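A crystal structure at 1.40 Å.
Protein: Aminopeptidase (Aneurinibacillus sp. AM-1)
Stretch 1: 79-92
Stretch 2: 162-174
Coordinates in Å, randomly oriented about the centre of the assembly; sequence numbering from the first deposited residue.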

# COMPACT_ATOMS: atom_id res chain seq x y z
N LYS A 79 6.73 -38.28 17.33
CA LYS A 79 6.48 -36.81 17.31
C LYS A 79 7.79 -36.02 17.29
O LYS A 79 8.78 -36.45 17.86
CB LYS A 79 5.55 -36.39 18.45
CG LYS A 79 4.12 -36.96 18.27
CD LYS A 79 3.26 -36.82 19.53
CE LYS A 79 2.41 -38.09 19.76
NZ LYS A 79 1.63 -38.03 21.05
N LYS A 80 7.80 -34.89 16.58
CA LYS A 80 9.02 -34.10 16.39
C LYS A 80 8.79 -32.62 16.80
O LYS A 80 7.65 -32.15 16.84
CB LYS A 80 9.50 -34.20 14.93
CG LYS A 80 10.51 -35.32 14.59
CD LYS A 80 10.14 -36.68 15.21
CE LYS A 80 10.92 -37.88 14.65
NZ LYS A 80 12.40 -37.67 14.49
N GLU A 81 9.88 -31.91 17.10
CA GLU A 81 9.85 -30.50 17.52
C GLU A 81 9.61 -29.57 16.35
O GLU A 81 10.52 -29.34 15.54
CB GLU A 81 11.20 -30.08 18.10
CG GLU A 81 11.23 -29.80 19.58
CD GLU A 81 12.60 -29.32 20.03
OE1 GLU A 81 13.08 -29.80 21.09
OE2 GLU A 81 13.22 -28.49 19.31
N GLY A 82 8.41 -28.99 16.30
CA GLY A 82 8.03 -28.11 15.19
C GLY A 82 7.66 -26.67 15.54
O GLY A 82 6.86 -26.44 16.44
N GLU A 83 8.23 -25.73 14.78
CA GLU A 83 7.89 -24.28 14.87
C GLU A 83 7.13 -23.81 13.60
O GLU A 83 7.76 -23.71 12.52
CB GLU A 83 9.18 -23.43 15.01
CG GLU A 83 10.03 -23.69 16.30
CD GLU A 83 9.37 -23.14 17.58
OE1 GLU A 83 9.51 -21.92 17.82
OE2 GLU A 83 8.73 -23.92 18.34
N ALA A 84 5.83 -23.50 13.73
CA ALA A 84 5.06 -22.85 12.63
C ALA A 84 5.69 -21.54 12.18
O ALA A 84 6.06 -20.67 13.01
CB ALA A 84 3.62 -22.61 13.03
N PHE A 85 5.79 -21.35 10.88
CA PHE A 85 6.29 -20.10 10.37
C PHE A 85 5.15 -19.07 10.58
O PHE A 85 3.97 -19.44 10.58
CB PHE A 85 6.63 -20.20 8.87
CG PHE A 85 7.99 -20.81 8.58
CD1 PHE A 85 8.11 -22.20 8.41
CD2 PHE A 85 9.13 -20.02 8.46
CE1 PHE A 85 9.37 -22.77 8.14
CE2 PHE A 85 10.40 -20.59 8.20
CZ PHE A 85 10.51 -21.98 8.03
N THR A 86 5.52 -17.79 10.78
CA THR A 86 4.49 -16.76 10.94
C THR A 86 3.76 -16.62 9.61
O THR A 86 4.39 -16.60 8.57
CB THR A 86 5.13 -15.41 11.31
OG1 THR A 86 5.78 -15.55 12.57
CG2 THR A 86 4.04 -14.33 11.44
N TYR A 87 2.43 -16.57 9.67
CA TYR A 87 1.53 -16.58 8.51
C TYR A 87 1.28 -17.98 7.92
O TYR A 87 0.64 -18.11 6.86
CB TYR A 87 1.92 -15.59 7.42
CG TYR A 87 1.85 -14.15 7.92
CD1 TYR A 87 3.01 -13.46 8.21
CD2 TYR A 87 0.62 -13.53 8.10
CE1 TYR A 87 2.97 -12.14 8.70
CE2 TYR A 87 0.56 -12.23 8.58
CZ TYR A 87 1.71 -11.56 8.88
OH TYR A 87 1.60 -10.27 9.35
N SER A 88 1.73 -18.99 8.65
CA SER A 88 1.37 -20.35 8.20
C SER A 88 -0.14 -20.59 8.25
O SER A 88 -0.77 -20.32 9.26
CB SER A 88 2.10 -21.42 9.05
OG SER A 88 1.68 -22.72 8.64
N PRO A 89 -0.72 -21.15 7.18
CA PRO A 89 -2.06 -21.65 7.16
C PRO A 89 -2.21 -22.82 8.19
O PRO A 89 -1.19 -23.36 8.65
CB PRO A 89 -2.22 -22.10 5.72
CG PRO A 89 -1.15 -21.37 4.94
CD PRO A 89 -0.06 -21.27 5.87
N ASN A 90 -3.44 -23.11 8.61
CA ASN A 90 -3.69 -24.38 9.34
C ASN A 90 -3.66 -25.59 8.38
O ASN A 90 -3.85 -25.46 7.18
CB ASN A 90 -5.04 -24.34 10.07
CG ASN A 90 -5.18 -23.16 10.98
OD1 ASN A 90 -6.03 -22.25 10.74
ND2 ASN A 90 -4.37 -23.13 12.05
N SER A 91 -3.43 -26.77 8.95
CA SER A 91 -3.54 -28.04 8.21
C SER A 91 -3.70 -29.21 9.19
O SER A 91 -3.49 -29.10 10.41
CB SER A 91 -2.29 -28.30 7.36
OG SER A 91 -1.21 -28.51 8.23
N ASP A 92 -4.05 -30.35 8.61
CA ASP A 92 -4.10 -31.60 9.32
C ASP A 92 -3.88 -32.66 8.24
O ASP A 92 -4.83 -33.21 7.65
CB ASP A 92 -5.46 -31.77 10.00
CG ASP A 92 -5.52 -33.02 10.85
OD1 ASP A 92 -6.61 -33.28 11.43
OD2 ASP A 92 -4.47 -33.73 10.92
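Stretch 2, residues 162-174: SFVAAVGITKQEG

The most unusual feature is a very short salt bridge at one end of the contact. Lys-80 NZ donates to Glu-173 OE1 at 2.3 Å, well below the usual length for such a pair. It ties Lys-80, near the start of stretch 1, to Glu-173 in the helix at the end of stretch 2.

At Glu-83 and Ala-84, stretch 1 runs antiparallel to stretch 2. Val-167 and Gly-168, in the strand of stretch 2, pair with Ala-84 and Glu-83. Glu-83 and Gly-168 form the hydrogen-bonded pair, with CA atoms 5.1 Å apart. Glu-83 N donates to Gly-168 O at 3.1 Å, and Gly-168 N donates to Glu-83 O at 2.7 Å. Glu-83 O also receives a CA-H...O contact from Val-167 CA at 3.4 Å. Ala-84 and Val-167 form the next, non-hydrogen-bonded pair. Their CA atoms are 4.3 Å apart, and their side chains share one face of the sheet.

Phe-85 N extends the ladder, donating to Ala-166 O at 3.1 Å. The Phe-85 ring lies beside Ala-166 and Gly-168. Ala-166 O is at its edge. Its CD1 lies 3.8 Å from Ala-166 CB, and its CE1 is 3.6 Å from Gly-168 N. Gly-168 has no side chain, and a CB there would lie tight against this ring.

A type II turn from Phe-85 to Ser-88 then takes stretch 1 out of the ladder, closed by Ser-88 N to Phe-85 O at 3.0 Å. A side chain takes over from the backbone: Ala-166 N donates to Ser-88 OG at 2.9 Å. Ser-88 OG in turn donates to Pro-89 O at 2.9 Å.

Beyond the turn, Pro-89 packs on Phe-163, and Ala-165 CB sits against polar atoms of Pro-89 and Ser-91. Pro-89 CG meets Phe-163 CB at 3.5 Å. Ala-165 CB lies 3.4 Å from Pro-89 O and 3.1 Å from Ser-91 OG.

At the helix start, Thr-170 OG1 caps Glu-173 N at 3.3 Å.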

# COMPACT_ATOMS: atom_id res chain seq x y z
N SER A 162 -1.93 -18.46 -1.13
CA SER A 162 -1.19 -19.40 -1.94
C SER A 162 -0.44 -20.39 -1.06
O SER A 162 -0.12 -21.50 -1.50
CB SER A 162 -0.19 -18.69 -2.81
OG SER A 162 -0.82 -17.52 -3.25
N PHE A 163 -0.17 -19.98 0.18
CA PHE A 163 0.56 -20.87 1.11
C PHE A 163 -0.18 -22.15 1.53
O PHE A 163 -1.41 -22.33 1.40
CB PHE A 163 0.95 -20.12 2.38
CG PHE A 163 1.85 -18.91 2.18
CD1 PHE A 163 2.84 -18.85 1.19
CD2 PHE A 163 1.75 -17.86 3.09
CE1 PHE A 163 3.69 -17.74 1.11
CE2 PHE A 163 2.60 -16.76 3.01
CZ PHE A 163 3.55 -16.70 2.01
N VAL A 164 0.61 -23.09 2.06
CA VAL A 164 0.01 -24.22 2.80
C VAL A 164 0.79 -24.24 4.05
O VAL A 164 1.79 -23.54 4.15
CB VAL A 164 0.11 -25.60 2.08
CG1 VAL A 164 -0.71 -25.60 0.81
CG2 VAL A 164 1.58 -25.97 1.82
N ALA A 165 0.37 -25.03 5.04
CA ALA A 165 1.03 -25.00 6.33
C ALA A 165 2.54 -25.22 6.19
O ALA A 165 2.98 -26.04 5.36
CB ALA A 165 0.39 -26.05 7.29
N ALA A 166 3.33 -24.50 6.97
CA ALA A 166 4.76 -24.53 6.87
C ALA A 166 5.31 -24.55 8.28
O ALA A 166 4.92 -23.71 9.10
CB ALA A 166 5.26 -23.29 6.12
N VAL A 167 6.19 -25.52 8.57
CA VAL A 167 6.79 -25.65 9.90
C VAL A 167 8.27 -25.84 9.74
O VAL A 167 8.75 -26.46 8.78
CB VAL A 167 6.20 -26.81 10.71
CG1 VAL A 167 4.72 -26.69 10.80
CG2 VAL A 167 6.54 -28.17 10.05
N GLY A 168 9.03 -25.28 10.68
CA GLY A 168 10.49 -25.27 10.60
C GLY A 168 11.01 -26.26 11.63
O GLY A 168 10.37 -26.48 12.67
N ILE A 169 12.12 -26.92 11.29
CA ILE A 169 12.73 -27.95 12.14
C ILE A 169 14.26 -27.81 12.07
O ILE A 169 14.81 -27.16 11.15
CB ILE A 169 12.29 -29.40 11.76
CG1 ILE A 169 12.86 -29.82 10.40
CG2 ILE A 169 10.78 -29.53 11.79
CD1 ILE A 169 12.55 -31.35 10.08
N THR A 170 14.93 -28.45 13.05
CA THR A 170 16.39 -28.33 13.24
C THR A 170 17.20 -28.88 12.05
O THR A 170 16.77 -29.83 11.37
CB THR A 170 16.84 -29.01 14.59
OG1 THR A 170 16.48 -30.39 14.61
CG2 THR A 170 16.15 -28.36 15.77
N LYS A 171 18.34 -28.25 11.75
CA LYS A 171 19.25 -28.77 10.72
C LYS A 171 19.60 -30.24 11.02
O LYS A 171 19.72 -31.07 10.09
CB LYS A 171 20.51 -27.91 10.62
CG LYS A 171 21.74 -28.64 10.11
CD LYS A 171 22.58 -27.75 9.23
CE LYS A 171 23.95 -28.35 8.98
NZ LYS A 171 24.42 -27.92 7.62
N GLN A 172 19.76 -30.57 12.30
CA GLN A 172 20.10 -31.95 12.64
C GLN A 172 18.98 -32.92 12.23
O GLN A 172 19.25 -33.98 11.64
CB GLN A 172 20.47 -32.12 14.13
CG GLN A 172 19.31 -32.57 15.02
CD GLN A 172 19.63 -33.83 15.85
OE1 GLN A 172 20.79 -34.07 16.21
NE2 GLN A 172 18.59 -34.63 16.14
N GLU A 173 17.74 -32.57 12.55
CA GLU A 173 16.59 -33.46 12.34
C GLU A 173 16.24 -33.58 10.84
O GLU A 173 15.84 -34.67 10.37
CB GLU A 173 15.40 -32.93 13.11
CG GLU A 173 14.26 -33.92 13.23
CD GLU A 173 14.59 -35.08 14.15
OE1 GLU A 173 14.12 -36.21 13.85
OE2 GLU A 173 15.30 -34.86 15.17
N GLY A 174 16.46 -32.49 10.12
CA GLY A 174 16.20 -32.39 8.68
C GLY A 174 17.25 -33.04 7.80
O GLY A 174 16.92 -33.70 6.80
O HOH W 1 -2.76 -25.57 4.15
O HOH W 2 -2.20 -25.61 5.25